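Local coordinates for metallo-beta-lactamase family protein (Staphylococcus aureus, PDB 3R2U), which binds an iron(III) ion in a metallo-beta-lactamase domain joined to a rhodanese-like domain, and probably acts as a persulfide dioxygenase-like enzyme of sulfur metabolism, at residues Tyr40-Ile52 / Asp126-Leu138. Residues are numbered along the deposited sequence; the frame is centred on the assembly and turned at random.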
# COMPACT_ATOMS: atom_id res chain seq x y z
N TYR A 40 20.30 7.68 11.44
CA TYR A 40 21.10 7.76 10.23
C TYR A 40 21.69 6.42 9.85
O TYR A 40 21.97 5.57 10.72
CB TYR A 40 22.27 8.75 10.45
CG TYR A 40 21.82 10.16 10.85
CD1 TYR A 40 21.58 10.49 12.19
CD2 TYR A 40 21.62 11.15 9.89
CE1 TYR A 40 21.15 11.79 12.56
CE2 TYR A 40 21.19 12.44 10.25
CZ TYR A 40 20.96 12.74 11.59
OH TYR A 40 20.53 13.99 11.95
N LEU A 41 21.85 6.22 8.55
CA LEU A 41 22.56 5.07 8.02
C LEU A 41 23.72 5.64 7.22
O LEU A 41 23.52 6.53 6.39
CB LEU A 41 21.66 4.20 7.12
CG LEU A 41 22.27 2.93 6.50
CD1 LEU A 41 22.56 1.92 7.57
CD2 LEU A 41 21.34 2.31 5.46
N ILE A 42 24.93 5.19 7.54
CA ILE A 42 26.13 5.52 6.79
C ILE A 42 26.70 4.21 6.28
O ILE A 42 26.58 3.16 6.93
CB ILE A 42 27.20 6.30 7.60
CG1 ILE A 42 27.63 5.52 8.85
CG2 ILE A 42 26.69 7.74 7.93
CD1 ILE A 42 28.63 6.28 9.74
N GLY A 43 27.29 4.25 5.10
CA GLY A 43 27.82 3.06 4.51
C GLY A 43 29.07 3.29 3.71
O GLY A 43 29.22 4.31 3.03
N CYS A 44 29.96 2.30 3.78
CA CYS A 44 31.23 2.34 3.07
C CYS A 44 31.04 1.64 1.74
O CYS A 44 30.81 0.42 1.70
CB CYS A 44 32.30 1.62 3.88
SG CYS A 44 33.91 1.47 3.09
N GLN A 45 31.13 2.39 0.66
CA GLN A 45 30.95 1.77 -0.66
C GLN A 45 32.08 0.80 -1.01
O GLN A 45 31.85 -0.19 -1.71
CB GLN A 45 30.72 2.83 -1.75
CG GLN A 45 29.32 3.53 -1.66
CD GLN A 45 28.12 2.60 -1.88
OE1 GLN A 45 28.27 1.44 -2.29
NE2 GLN A 45 26.91 3.11 -1.62
N LYS A 46 33.28 1.05 -0.49
CA LYS A 46 34.40 0.15 -0.76
C LYS A 46 34.23 -1.26 -0.15
O LYS A 46 34.46 -2.25 -0.83
CB LYS A 46 35.71 0.78 -0.31
CG LYS A 46 36.06 1.99 -1.16
CD LYS A 46 37.34 2.67 -0.73
CE LYS A 46 37.78 3.69 -1.77
NZ LYS A 46 37.99 3.06 -3.11
N THR A 47 33.81 -1.35 1.11
CA THR A 47 33.66 -2.65 1.76
C THR A 47 32.21 -3.13 1.88
O THR A 47 31.97 -4.31 2.06
CB THR A 47 34.18 -2.61 3.19
OG1 THR A 47 33.34 -1.77 3.97
CG2 THR A 47 35.62 -2.10 3.23
N GLY A 48 31.25 -2.21 1.83
CA GLY A 48 29.84 -2.58 2.00
C GLY A 48 29.36 -2.50 3.45
O GLY A 48 28.17 -2.65 3.73
N GLU A 49 30.28 -2.24 4.38
CA GLU A 49 29.90 -2.13 5.79
C GLU A 49 29.01 -0.93 5.99
O GLU A 49 29.13 0.06 5.29
CB GLU A 49 31.14 -2.09 6.69
CG GLU A 49 31.92 -3.41 6.61
CD GLU A 49 33.13 -3.49 7.55
OE1 GLU A 49 33.19 -2.78 8.57
OE2 GLU A 49 34.01 -4.31 7.27
N ALA A 50 28.08 -1.03 6.92
CA ALA A 50 27.15 0.06 7.18
C ALA A 50 26.77 0.11 8.65
O ALA A 50 26.72 -0.92 9.32
CB ALA A 50 25.91 -0.07 6.31
N MET A 51 26.51 1.32 9.13
CA MET A 51 26.15 1.56 10.51
C MET A 51 24.87 2.36 10.67
O MET A 51 24.65 3.33 9.94
CB MET A 51 27.26 2.36 11.21
CG MET A 51 26.90 2.78 12.64
SD MET A 51 28.10 3.82 13.47
CE MET A 51 29.26 2.61 14.12
N ILE A 52 24.04 1.96 11.64
CA ILE A 52 22.85 2.74 12.00
C ILE A 52 23.18 3.54 13.26
O ILE A 52 23.65 2.97 14.25
CB ILE A 52 21.64 1.89 12.37
CG1 ILE A 52 21.28 0.89 11.27
CG2 ILE A 52 20.44 2.80 12.63
CD1 ILE A 52 20.28 -0.18 11.74
N ASP A 126 37.98 7.33 21.30
CA ASP A 126 37.98 6.02 20.63
C ASP A 126 37.60 6.27 19.17
O ASP A 126 36.86 7.22 18.86
CB ASP A 126 36.96 5.05 21.24
CG ASP A 126 37.42 4.43 22.56
OD1 ASP A 126 38.60 4.57 22.93
OD2 ASP A 126 36.59 3.78 23.21
N ASP A 127 38.12 5.44 18.28
CA ASP A 127 37.78 5.52 16.87
C ASP A 127 37.02 4.27 16.52
O ASP A 127 37.37 3.19 16.95
CB ASP A 127 39.02 5.60 15.99
CG ASP A 127 39.78 6.91 16.15
OD1 ASP A 127 39.14 7.97 16.39
OD2 ASP A 127 41.01 6.88 16.02
N ILE A 128 35.97 4.41 15.73
CA ILE A 128 35.17 3.30 15.25
C ILE A 128 35.28 3.38 13.73
O ILE A 128 35.06 4.43 13.17
CB ILE A 128 33.69 3.44 15.63
CG1 ILE A 128 33.52 3.63 17.13
CG2 ILE A 128 32.88 2.23 15.17
CD1 ILE A 128 32.11 4.07 17.53
N TYR A 129 35.63 2.29 13.08
CA TYR A 129 35.69 2.24 11.64
C TYR A 129 34.51 1.41 11.10
O TYR A 129 34.21 0.32 11.61
CB TYR A 129 37.01 1.66 11.14
CG TYR A 129 38.18 2.56 11.44
CD1 TYR A 129 38.92 2.41 12.62
CD2 TYR A 129 38.54 3.58 10.57
CE1 TYR A 129 40.00 3.24 12.89
CE2 TYR A 129 39.62 4.42 10.84
CZ TYR A 129 40.34 4.25 12.00
OH TYR A 129 41.38 5.08 12.27
N VAL A 130 33.82 2.00 10.13
CA VAL A 130 32.73 1.36 9.40
C VAL A 130 33.35 1.25 8.00
O VAL A 130 33.30 2.19 7.19
CB VAL A 130 31.46 2.24 9.42
CG1 VAL A 130 30.30 1.53 8.73
CG2 VAL A 130 31.09 2.58 10.85
N GLY A 131 33.95 0.10 7.71
CA GLY A 131 34.68 -0.04 6.47
C GLY A 131 35.80 1.00 6.57
O GLY A 131 36.49 1.06 7.59
N ASN A 132 35.91 1.87 5.58
CA ASN A 132 36.96 2.91 5.61
C ASN A 132 36.49 4.24 6.24
O ASN A 132 37.29 5.17 6.36
CB ASN A 132 37.49 3.17 4.21
CG ASN A 132 38.14 1.94 3.61
OD1 ASN A 132 37.80 1.54 2.50
ND2 ASN A 132 39.05 1.33 4.34
N ILE A 133 35.23 4.31 6.64
CA ILE A 133 34.69 5.53 7.29
C ILE A 133 35.19 5.52 8.71
O ILE A 133 35.16 4.48 9.37
CB ILE A 133 33.15 5.56 7.37
CG1 ILE A 133 32.51 5.39 6.00
CG2 ILE A 133 32.68 6.89 8.01
CD1 ILE A 133 31.00 5.13 6.11
N LYS A 134 35.67 6.66 9.17
CA LYS A 134 36.19 6.79 10.51
C LYS A 134 35.26 7.65 11.34
O LYS A 134 34.86 8.72 10.90
CB LYS A 134 37.58 7.44 10.48
CG LYS A 134 38.21 7.61 11.86
CD LYS A 134 39.47 8.50 11.81
CE LYS A 134 40.09 8.59 13.19
NZ LYS A 134 41.27 9.48 13.29
N LEU A 135 34.90 7.17 12.52
CA LEU A 135 34.12 7.93 13.45
C LEU A 135 34.94 8.11 14.72
O LEU A 135 35.42 7.12 15.30
CB LEU A 135 32.84 7.20 13.83
CG LEU A 135 31.82 6.94 12.73
CD1 LEU A 135 30.70 6.12 13.33
CD2 LEU A 135 31.30 8.27 12.15
N LYS A 136 35.09 9.35 15.17
CA LYS A 136 35.77 9.61 16.42
C LYS A 136 34.71 9.91 17.45
O LYS A 136 33.80 10.72 17.22
CB LYS A 136 36.76 10.76 16.32
CG LYS A 136 37.49 11.06 17.67
CD LYS A 136 38.73 11.94 17.50
CE LYS A 136 39.93 11.16 16.91
NZ LYS A 136 40.46 10.03 17.79
N VAL A 137 34.80 9.20 18.58
CA VAL A 137 33.87 9.38 19.68
C VAL A 137 34.32 10.59 20.48
O VAL A 137 35.49 10.70 20.86
CB VAL A 137 33.85 8.13 20.61
CG1 VAL A 137 32.95 8.38 21.85
CG2 VAL A 137 33.36 6.90 19.84
N LEU A 138 33.40 11.52 20.68
CA LEU A 138 33.66 12.68 21.51
C LEU A 138 32.69 12.63 22.68
O LEU A 138 31.49 12.49 22.47
CB LEU A 138 33.48 13.97 20.71
CG LEU A 138 34.37 14.22 19.47
CD1 LEU A 138 34.01 15.56 18.80
CD2 LEU A 138 35.85 14.21 19.81
O HOH W 1 34.97 -2.08 10.20
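Met-51 of strand 49-52 packs on Val-130, Leu-135 and Ile-128 of the other hairpin. Its CB faces both methyls of Val-130, 3.9 Å from CG2. With CG anti to the backbone N and chi2 also extended, the chain runs straight out to SD, which meets Leu-135 CD1 tip to tip at 3.5 Å. The bend at chi3 (-84°) then turns CE to Val-130 CG2 at 3.7 Å and Ile-128 CG2 at 3.8 Å, crossing both side chains at about a right angle. Ile-42 and Leu-135 also meet end to end, while Ile-133 CD1 rests on the Gly-43 backbone.

At the hairpin ends the evidence is polar. Cys-44 SG accepts a nearly straight bond from Asn-132 N (3.2 Å, N-H...S angle 173°) and another from Thr-47 N within its own turn. Gly-131 N, in the type II' turn, donates to Glu-49 OE1 at 3.1 Å, reaching it from above the carboxylate plane.

The axes of 49-52 and 127-130 approach to 7.4 Å and those of 40-44 and 133-138 to 8.6 Å, with side chains between and no backbone-to-backbone bond: two sheets face each other, as in the alpha-beta/beta-alpha sandwich of this superfamily. Strand 72-77 flanks Met-51 through His-75 and Ala-77, strand 25-32 borders Ile-42 through Phe-27, and Leu-152 of strand 148-153 touches Ile-42, Ile-133 and Leu-135.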